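PDB 2YZH: thiol peroxidase from Aquifex aeolicus, which probably reduces hydrogen peroxide and organic hydroperoxides to water and alcohols, drawing its electrons from thioredoxin, and so protects the cell against oxidative stress. Local coordinates for residues 45-56 with 132-143. Residues are numbered along the deposited sequence; the frame is centred on the assembly and turned at random.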
# COMPACT_ATOMS: atom_id res chain seq x y z
N ALA D 45 4.72 -17.53 16.53
CA ALA D 45 4.81 -18.80 17.23
C ALA D 45 3.44 -19.34 17.64
O ALA D 45 2.67 -18.65 18.30
CB ALA D 45 5.71 -18.66 18.46
N LYS D 46 3.16 -20.58 17.24
CA LYS D 46 1.91 -21.25 17.59
C LYS D 46 2.26 -22.64 18.12
O LYS D 46 3.34 -23.15 17.84
CB LYS D 46 1.02 -21.41 16.35
CG LYS D 46 0.53 -20.11 15.73
CD LYS D 46 -0.45 -20.41 14.61
CE LYS D 46 -1.04 -19.15 14.02
NZ LYS D 46 -2.12 -19.48 13.04
N ASP D 47 1.36 -23.25 18.89
CA ASP D 47 1.63 -24.58 19.43
C ASP D 47 1.34 -25.63 18.35
O ASP D 47 0.70 -26.64 18.62
CB ASP D 47 0.74 -24.84 20.66
CG ASP D 47 1.05 -26.16 21.35
OD1 ASP D 47 0.25 -26.58 22.21
OD2 ASP D 47 2.10 -26.78 21.05
N VAL D 48 1.83 -25.37 17.14
CA VAL D 48 1.62 -26.27 16.01
C VAL D 48 2.59 -25.92 14.88
O VAL D 48 3.01 -24.77 14.75
CB VAL D 48 0.17 -26.16 15.49
CG1 VAL D 48 -0.06 -24.78 14.88
CG2 VAL D 48 -0.11 -27.25 14.46
N VAL D 49 2.94 -26.91 14.06
CA VAL D 49 3.84 -26.66 12.94
C VAL D 49 3.05 -26.00 11.82
O VAL D 49 1.99 -26.48 11.44
CB VAL D 49 4.49 -27.97 12.42
CG1 VAL D 49 5.22 -27.70 11.11
CG2 VAL D 49 5.48 -28.50 13.45
N GLN D 50 3.56 -24.89 11.30
CA GLN D 50 2.86 -24.17 10.25
C GLN D 50 3.53 -24.33 8.89
O GLN D 50 4.75 -24.28 8.78
CB GLN D 50 2.79 -22.68 10.57
CG GLN D 50 2.22 -22.33 11.92
CD GLN D 50 2.21 -20.83 12.13
OE1 GLN D 50 1.55 -20.09 11.40
NE2 GLN D 50 2.95 -20.36 13.14
N VAL D 51 2.71 -24.51 7.87
CA VAL D 51 3.20 -24.63 6.50
C VAL D 51 2.50 -23.53 5.71
O VAL D 51 1.28 -23.56 5.54
CB VAL D 51 2.86 -26.00 5.89
CG1 VAL D 51 3.38 -26.07 4.45
CG2 VAL D 51 3.48 -27.11 6.73
N ILE D 52 3.28 -22.57 5.23
CA ILE D 52 2.75 -21.46 4.46
C ILE D 52 3.21 -21.62 3.02
O ILE D 52 4.41 -21.61 2.74
CB ILE D 52 3.25 -20.12 5.03
CG1 ILE D 52 2.83 -20.00 6.49
CG2 ILE D 52 2.71 -18.96 4.21
CD1 ILE D 52 3.41 -18.79 7.21
N ILE D 53 2.25 -21.77 2.12
CA ILE D 53 2.53 -21.98 0.71
C ILE D 53 2.06 -20.77 -0.09
O ILE D 53 0.87 -20.47 -0.11
CB ILE D 53 1.79 -23.24 0.21
CG1 ILE D 53 2.22 -24.45 1.05
CG2 ILE D 53 2.05 -23.46 -1.28
CD1 ILE D 53 1.34 -25.68 0.89
N THR D 54 2.98 -20.06 -0.73
CA THR D 54 2.57 -18.90 -1.51
C THR D 54 2.50 -19.23 -2.99
O THR D 54 3.31 -20.00 -3.51
CB THR D 54 3.52 -17.70 -1.30
OG1 THR D 54 4.86 -18.07 -1.68
CG2 THR D 54 3.51 -17.27 0.17
N VAL D 55 1.49 -18.68 -3.65
CA VAL D 55 1.30 -18.89 -5.08
C VAL D 55 0.83 -17.60 -5.74
O VAL D 55 0.22 -16.74 -5.10
CB VAL D 55 0.26 -20.02 -5.38
CG1 VAL D 55 0.68 -21.32 -4.70
CG2 VAL D 55 -1.13 -19.60 -4.93
N PRO D 56 1.11 -17.45 -7.03
CA PRO D 56 0.71 -16.26 -7.79
C PRO D 56 -0.81 -16.10 -7.82
O PRO D 56 -1.34 -15.04 -7.53
CB PRO D 56 1.29 -16.53 -9.18
CG PRO D 56 2.54 -17.28 -8.86
CD PRO D 56 2.09 -18.25 -7.79
N LEU D 132 2.48 -12.66 -5.57
CA LEU D 132 3.40 -13.46 -4.77
C LEU D 132 4.10 -14.54 -5.59
O LEU D 132 3.48 -15.15 -6.46
CB LEU D 132 2.67 -14.11 -3.59
CG LEU D 132 1.94 -13.19 -2.61
CD1 LEU D 132 1.50 -14.00 -1.39
CD2 LEU D 132 2.87 -12.05 -2.16
N ALA D 133 5.38 -14.76 -5.31
CA ALA D 133 6.14 -15.80 -6.01
C ALA D 133 5.78 -17.15 -5.38
O ALA D 133 5.19 -17.21 -4.29
CB ALA D 133 7.64 -15.54 -5.89
N ARG D 134 6.14 -18.23 -6.06
CA ARG D 134 5.84 -19.57 -5.58
C ARG D 134 6.89 -20.03 -4.58
O ARG D 134 8.06 -20.24 -4.93
CB ARG D 134 5.77 -20.54 -6.77
CG ARG D 134 5.08 -21.87 -6.49
CD ARG D 134 5.07 -22.74 -7.74
NE ARG D 134 4.55 -22.03 -8.91
CZ ARG D 134 3.27 -21.67 -9.06
NH1 ARG D 134 2.38 -21.95 -8.12
NH2 ARG D 134 2.89 -21.01 -10.15
N ALA D 135 6.48 -20.18 -3.33
CA ALA D 135 7.40 -20.59 -2.28
C ALA D 135 6.71 -21.39 -1.19
O ALA D 135 5.48 -21.45 -1.13
CB ALA D 135 8.07 -19.37 -1.67
N VAL D 136 7.51 -22.01 -0.34
CA VAL D 136 7.01 -22.79 0.77
C VAL D 136 7.85 -22.51 2.00
O VAL D 136 9.08 -22.49 1.94
CB VAL D 136 7.07 -24.31 0.49
CG1 VAL D 136 6.55 -25.07 1.72
CG2 VAL D 136 6.22 -24.64 -0.72
N PHE D 137 7.17 -22.28 3.12
CA PHE D 137 7.83 -22.00 4.38
C PHE D 137 7.26 -22.96 5.40
O PHE D 137 6.07 -23.27 5.36
CB PHE D 137 7.54 -20.58 4.86
CG PHE D 137 8.02 -19.52 3.92
CD1 PHE D 137 9.34 -19.09 3.95
CD2 PHE D 137 7.16 -18.97 2.97
CE1 PHE D 137 9.80 -18.14 3.04
CE2 PHE D 137 7.61 -18.03 2.06
CZ PHE D 137 8.94 -17.61 2.10
N ILE D 138 8.10 -23.44 6.30
CA ILE D 138 7.63 -24.30 7.38
C ILE D 138 8.12 -23.62 8.64
O ILE D 138 9.31 -23.35 8.79
CB ILE D 138 8.20 -25.73 7.28
CG1 ILE D 138 7.75 -26.38 5.97
CG2 ILE D 138 7.69 -26.56 8.45
CD1 ILE D 138 8.31 -27.77 5.76
N ILE D 139 7.18 -23.33 9.53
CA ILE D 139 7.48 -22.64 10.78
C ILE D 139 7.35 -23.62 11.95
O ILE D 139 6.35 -24.33 12.04
CB ILE D 139 6.50 -21.47 11.00
CG1 ILE D 139 6.38 -20.64 9.72
CG2 ILE D 139 6.95 -20.62 12.18
CD1 ILE D 139 7.71 -20.17 9.13
N ASP D 140 8.35 -23.65 12.83
CA ASP D 140 8.29 -24.55 13.98
C ASP D 140 7.45 -23.95 15.10
O ASP D 140 7.01 -22.80 15.02
CB ASP D 140 9.69 -24.90 14.49
CG ASP D 140 10.48 -23.68 14.97
OD1 ASP D 140 9.87 -22.72 15.48
OD2 ASP D 140 11.72 -23.71 14.85
N LYS D 141 7.22 -24.73 16.15
CA LYS D 141 6.42 -24.27 17.28
C LYS D 141 7.01 -23.06 17.98
O LYS D 141 6.31 -22.37 18.72
CB LYS D 141 6.23 -25.40 18.30
CG LYS D 141 5.35 -26.54 17.85
CD LYS D 141 5.17 -27.54 18.98
CE LYS D 141 4.20 -28.64 18.62
NZ LYS D 141 4.06 -29.62 19.73
N GLU D 142 8.30 -22.81 17.78
CA GLU D 142 8.96 -21.67 18.41
C GLU D 142 8.77 -20.38 17.61
O GLU D 142 9.22 -19.32 18.02
CB GLU D 142 10.46 -21.94 18.58
CG GLU D 142 10.81 -23.05 19.56
CD GLU D 142 10.32 -24.41 19.11
OE1 GLU D 142 10.60 -24.80 17.96
OE2 GLU D 142 9.65 -25.10 19.92
N GLY D 143 8.10 -20.49 16.47
CA GLY D 143 7.88 -19.32 15.64
C GLY D 143 9.07 -18.98 14.76
O GLY D 143 9.19 -17.85 14.28
O HOH W 1 4.23 -22.27 14.82
O HOH W 2 -0.29 -14.10 -5.27
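Thr54 reaches across to the chain before strand 135-139 with both branches of its side chain. Its CB lies 3.5 Å from Ala133 O. From there OG1, set between the backbone N and carbonyl carbon (chi1 59°), donates to that same oxygen at 2.8 Å. CG2 meets Leu132 CD1 at 4.1 Å, the two side chains crossing at about a right angle. Threonine suits the place, pairing a hydroxyl for a buried carbonyl with a methyl for a leucine. A valine here puts a methyl where the hydroxyl was and would probably leave the carbonyl of Ala133 without its mate. Thr54 belongs to a ladder in which strands 49-54 and 135-139 run antiparallel in the central sheet of the thioredoxin fold, Gln50, Ile52 and Thr54 forming hydrogen-bonded pairs with Ile139, Phe137 and Ala135. On the other face Val51, Val136 and Ile138 offer branched apolar side chains to helix 160-170. Beyond Thr54, Arg134 brings its guanidinium beside the predicted peroxidatic Cys63, with Pro56 CD over one face, 3.7 Å from Arg134 NH2. NH1 makes a salt bridge with Glu66 and NH2 donates to the carbonyl of Ile154, a task suited to arginine's several N-H groups. Nearby, water 2 donates to Val55 O and Pro56 O and accepts from Leu132 N at 3.1 Å.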